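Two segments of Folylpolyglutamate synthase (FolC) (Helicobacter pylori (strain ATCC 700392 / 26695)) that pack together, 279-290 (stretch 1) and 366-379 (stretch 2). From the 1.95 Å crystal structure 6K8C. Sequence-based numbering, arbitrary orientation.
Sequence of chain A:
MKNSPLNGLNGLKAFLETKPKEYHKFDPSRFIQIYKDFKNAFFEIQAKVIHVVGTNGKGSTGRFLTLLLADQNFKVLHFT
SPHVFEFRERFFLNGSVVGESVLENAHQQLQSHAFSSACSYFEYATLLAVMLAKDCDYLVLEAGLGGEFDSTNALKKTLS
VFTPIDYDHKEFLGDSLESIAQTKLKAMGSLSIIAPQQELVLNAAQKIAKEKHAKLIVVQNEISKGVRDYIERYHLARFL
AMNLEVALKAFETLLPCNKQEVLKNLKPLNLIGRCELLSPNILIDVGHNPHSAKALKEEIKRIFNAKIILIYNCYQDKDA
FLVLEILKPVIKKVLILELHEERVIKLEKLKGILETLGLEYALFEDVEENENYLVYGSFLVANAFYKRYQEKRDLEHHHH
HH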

# COMPACT_ATOMS: atom_id res chain seq x y z
N SER A 279 16.86 5.11 11.61
CA SER A 279 18.03 5.63 12.28
C SER A 279 19.12 4.58 12.15
O SER A 279 18.87 3.49 11.62
CB SER A 279 17.73 5.95 13.75
OG SER A 279 17.60 4.77 14.51
N PRO A 280 20.35 4.87 12.58
CA PRO A 280 21.39 3.84 12.50
C PRO A 280 21.02 2.54 13.20
O PRO A 280 21.53 1.48 12.81
CB PRO A 280 22.60 4.50 13.17
CG PRO A 280 22.40 5.95 12.94
CD PRO A 280 20.91 6.19 12.96
N ASN A 281 20.15 2.57 14.20
CA ASN A 281 19.84 1.39 14.99
C ASN A 281 18.36 0.99 14.94
O ASN A 281 17.94 0.15 15.74
CB ASN A 281 20.26 1.59 16.46
CG ASN A 281 19.38 2.60 17.18
OD1 ASN A 281 18.83 3.50 16.57
ND2 ASN A 281 19.26 2.44 18.50
N ILE A 282 17.57 1.56 14.04
CA ILE A 282 16.15 1.21 13.94
C ILE A 282 15.81 0.93 12.48
O ILE A 282 15.88 1.83 11.63
CB ILE A 282 15.24 2.30 14.51
CG1 ILE A 282 15.54 2.52 16.00
CG2 ILE A 282 13.77 1.90 14.36
CD1 ILE A 282 14.82 3.73 16.57
N LEU A 283 15.45 -0.31 12.19
CA LEU A 283 14.89 -0.72 10.91
C LEU A 283 13.38 -0.85 11.07
O LEU A 283 12.90 -1.40 12.07
CB LEU A 283 15.52 -2.05 10.46
CG LEU A 283 15.17 -2.68 9.11
CD1 LEU A 283 15.69 -1.83 7.95
CD2 LEU A 283 15.74 -4.09 9.05
N ILE A 284 12.63 -0.33 10.10
CA ILE A 284 11.18 -0.27 10.17
C ILE A 284 10.58 -0.92 8.93
O ILE A 284 11.05 -0.67 7.81
CB ILE A 284 10.67 1.18 10.31
CG1 ILE A 284 11.00 1.73 11.69
CG2 ILE A 284 9.17 1.25 10.07
CD1 ILE A 284 10.19 2.97 12.06
N ASP A 285 9.55 -1.74 9.11
CA ASP A 285 8.88 -2.37 7.99
C ASP A 285 7.43 -2.64 8.35
O ASP A 285 7.14 -3.19 9.42
CB ASP A 285 9.58 -3.68 7.59
CG ASP A 285 9.09 -4.21 6.26
OD1 ASP A 285 7.97 -4.77 6.23
OD2 ASP A 285 9.81 -4.06 5.25
N VAL A 286 6.51 -2.24 7.46
CA VAL A 286 5.08 -2.35 7.73
C VAL A 286 4.52 -3.71 7.35
O VAL A 286 3.30 -3.92 7.46
CB VAL A 286 4.30 -1.26 6.97
CG1 VAL A 286 4.70 0.11 7.47
CG2 VAL A 286 4.54 -1.39 5.47
N GLY A 287 5.35 -4.65 6.92
CA GLY A 287 4.84 -5.93 6.44
C GLY A 287 4.47 -6.89 7.56
O GLY A 287 4.71 -6.65 8.74
N HIS A 288 3.85 -8.00 7.15
CA HIS A 288 3.69 -9.16 8.05
C HIS A 288 3.40 -10.36 7.15
O HIS A 288 2.24 -10.66 6.85
CB HIS A 288 2.61 -8.97 9.09
CG HIS A 288 2.66 -10.00 10.17
ND1 HIS A 288 2.26 -11.31 9.97
CD2 HIS A 288 3.09 -9.93 11.45
CE1 HIS A 288 2.44 -11.99 11.09
NE2 HIS A 288 2.94 -11.18 12.00
N ASN A 289 4.47 -11.02 6.71
CA ASN A 289 4.39 -12.09 5.73
C ASN A 289 5.63 -12.94 5.88
O ASN A 289 6.71 -12.41 6.17
CB ASN A 289 4.31 -11.53 4.31
CG ASN A 289 3.02 -11.88 3.62
OD1 ASN A 289 2.06 -12.31 4.26
ND2 ASN A 289 2.99 -11.71 2.30
N PRO A 290 5.53 -14.26 5.66
CA PRO A 290 6.76 -15.06 5.59
C PRO A 290 7.73 -14.52 4.57
O PRO A 290 8.95 -14.55 4.79
CB PRO A 290 6.23 -16.45 5.21
CG PRO A 290 4.83 -16.47 5.72
CD PRO A 290 4.32 -15.07 5.51
N ASP A 366 10.96 1.69 25.74
CA ASP A 366 11.89 2.62 25.11
C ASP A 366 12.96 1.86 24.35
O ASP A 366 13.21 0.68 24.59
CB ASP A 366 12.56 3.56 26.14
CG ASP A 366 11.57 4.16 27.12
OD1 ASP A 366 10.78 5.05 26.72
OD2 ASP A 366 11.59 3.77 28.31
N VAL A 367 13.60 2.56 23.41
CA VAL A 367 14.73 2.03 22.66
C VAL A 367 16.02 2.50 23.32
O VAL A 367 16.14 3.68 23.70
CB VAL A 367 14.67 2.44 21.17
CG1 VAL A 367 13.41 1.87 20.52
CG2 VAL A 367 14.73 3.95 21.01
N GLU A 368 16.98 1.59 23.48
CA GLU A 368 18.31 1.94 23.96
C GLU A 368 19.22 2.22 22.78
O GLU A 368 19.16 1.52 21.76
CB GLU A 368 18.92 0.83 24.82
CG GLU A 368 18.00 0.21 25.85
CD GLU A 368 18.63 -1.01 26.49
OE1 GLU A 368 17.98 -2.08 26.53
OE2 GLU A 368 19.79 -0.91 26.96
N GLU A 369 20.09 3.21 22.93
CA GLU A 369 20.98 3.62 21.85
C GLU A 369 22.02 2.55 21.55
O GLU A 369 22.51 2.46 20.42
CB GLU A 369 21.66 4.95 22.20
CG GLU A 369 20.74 6.11 22.64
CD GLU A 369 19.91 5.84 23.90
OE1 GLU A 369 20.26 4.91 24.67
OE2 GLU A 369 18.91 6.54 24.11
N ASN A 370 22.35 1.72 22.54
CA ASN A 370 23.34 0.66 22.39
C ASN A 370 22.79 -0.61 21.75
O ASN A 370 23.54 -1.57 21.58
CB ASN A 370 23.92 0.32 23.77
CG ASN A 370 22.86 0.35 24.86
OD1 ASN A 370 22.29 1.40 25.16
ND2 ASN A 370 22.58 -0.81 25.44
N GLU A 371 21.50 -0.64 21.40
CA GLU A 371 20.88 -1.83 20.83
C GLU A 371 20.32 -1.51 19.45
O GLU A 371 20.09 -0.35 19.10
CB GLU A 371 19.76 -2.36 21.74
CG GLU A 371 20.21 -2.70 23.16
CD GLU A 371 20.86 -4.07 23.26
OE1 GLU A 371 21.04 -4.74 22.22
OE2 GLU A 371 21.18 -4.49 24.40
N ASN A 372 20.11 -2.56 18.66
CA ASN A 372 19.53 -2.46 17.33
C ASN A 372 18.16 -3.11 17.31
O ASN A 372 17.90 -4.07 18.04
CB ASN A 372 20.44 -3.10 16.28
CG ASN A 372 21.82 -2.47 16.25
OD1 ASN A 372 21.95 -1.25 16.21
ND2 ASN A 372 22.85 -3.31 16.26
N TYR A 373 17.27 -2.58 16.46
CA TYR A 373 15.86 -2.96 16.50
C TYR A 373 15.29 -3.10 15.10
O TYR A 373 15.65 -2.34 14.20
CB TYR A 373 15.03 -1.93 17.26
CG TYR A 373 15.47 -1.69 18.68
CD1 TYR A 373 16.43 -0.73 18.98
CD2 TYR A 373 14.91 -2.42 19.73
CE1 TYR A 373 16.84 -0.51 20.28
CE2 TYR A 373 15.31 -2.20 21.05
CZ TYR A 373 16.28 -1.24 21.31
OH TYR A 373 16.69 -1.00 22.60
N LEU A 374 14.40 -4.08 14.94
CA LEU A 374 13.47 -4.13 13.81
C LEU A 374 12.07 -3.89 14.35
O LEU A 374 11.62 -4.58 15.27
CB LEU A 374 13.53 -5.48 13.08
CG LEU A 374 12.41 -5.74 12.06
CD1 LEU A 374 12.42 -4.70 10.95
CD2 LEU A 374 12.50 -7.16 11.47
N VAL A 375 11.39 -2.89 13.78
CA VAL A 375 9.99 -2.61 14.07
C VAL A 375 9.17 -3.19 12.93
O VAL A 375 9.38 -2.84 11.76
CB VAL A 375 9.74 -1.10 14.22
CG1 VAL A 375 8.25 -0.81 14.38
CG2 VAL A 375 10.54 -0.55 15.41
N TYR A 376 8.25 -4.10 13.24
CA TYR A 376 7.65 -4.94 12.22
C TYR A 376 6.25 -5.37 12.63
O TYR A 376 5.98 -5.66 13.80
CB TYR A 376 8.53 -6.18 11.99
CG TYR A 376 8.10 -7.12 10.90
CD1 TYR A 376 7.98 -6.69 9.58
CD2 TYR A 376 7.86 -8.46 11.17
CE1 TYR A 376 7.62 -7.58 8.57
CE2 TYR A 376 7.49 -9.34 10.17
CZ TYR A 376 7.37 -8.90 8.87
OH TYR A 376 7.01 -9.79 7.88
N GLY A 377 5.35 -5.42 11.65
CA GLY A 377 4.08 -6.09 11.88
C GLY A 377 2.90 -5.57 11.09
O GLY A 377 2.03 -6.35 10.70
N SER A 378 2.85 -4.26 10.87
CA SER A 378 1.71 -3.61 10.23
C SER A 378 2.04 -2.14 10.04
O SER A 378 3.03 -1.63 10.58
CB SER A 378 0.43 -3.74 11.07
OG SER A 378 0.67 -3.37 12.43
N PHE A 379 1.21 -1.47 9.24
CA PHE A 379 1.25 -0.01 9.22
C PHE A 379 0.99 0.53 10.61
O PHE A 379 1.63 1.50 11.05
CB PHE A 379 0.20 0.54 8.24
CG PHE A 379 0.68 0.64 6.81
CD1 PHE A 379 0.62 -0.46 5.98
CD2 PHE A 379 1.15 1.84 6.30
CE1 PHE A 379 1.03 -0.38 4.66
CE2 PHE A 379 1.58 1.93 4.98
CZ PHE A 379 1.52 0.81 4.16

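The two stretches pair as neighbouring parallel strands, 282-285 beside 373-376. Their axes approach to 4.6 Å with N-to-C directions 17° apart, and the contact buries 893 Å² summed over both sides.

Stretch 1 opens with a type I turn from S279 to I282, in which S279 OG donates to N281 OD1 at 2.7 Å. That leaves the amide nitrogen of N281 to reach across: its ND2 donates to E371 O at 3.0 Å, with an N-H...O angle of 148°. E371 closes a turn of its own, its N bonded to E368 O at 3.2 Å, so the N281 side chain ties its own turn to the one ending at E371. The backbone ladder starts at the same residue, N281, where Y373 N donates to N281 O at 2.9 Å; the 136° angle makes this the most bent of the four ladder bonds.

Side chains alternate between the faces from here on. I282 shares one face with Y373, I284 and V375, and its CG2 lies 4.2 Å from V375 CG2, a van der Waals separation between buried aliphatic groups. The next bonds are straighter. L283 N donates to Y373 O at 2.9 Å and 175°, and L283 O receives V375 N at 2.7 Å and 172°. One residue thus bonds to two residues flanking its partner L374, the signature of parallel pairing. Between these bonds lie CA-H...O contacts, such as L374 CA to L283 O at 3.3 Å. On the other face L283 CD2 meets L374 CD1 at 3.9 Å. Back on the first face, I284 CG1 lies 4.0 Å from V375 CB, again a van der Waals separation between buried aliphatic groups. D285 N then donates to V375 O at 2.9 Å and 151°.

D285 O lies 3.6 Å from G377 N. Within stretch 1, D285 OD1 accepts a hydrogen bond from G287 N at 2.7 Å, bracing the bend. V286 sets CG2 over the face of the F379 ring, 4.0 Å from its centroid and 23° off the normal, a CH-pi contact. G287 O sits over one face of the Y376 ring, 3.1 Å from CE1. G377, at phi/psi 151/-36, has a backbone in which a CB would be jammed against the preceding carbonyl oxygen, so the conformation calls for glycine.

H288 CB comes within 3.1 Å of G377 O. The H288 and Y376 rings are nearly parallel, at 8°, but their centroids are 5.9 Å apart and they barely overlap. The Y376 hydroxyl reaches the end of the contact, with OH 3.4 Å from H288 CA and 3.1 Å from N289 N.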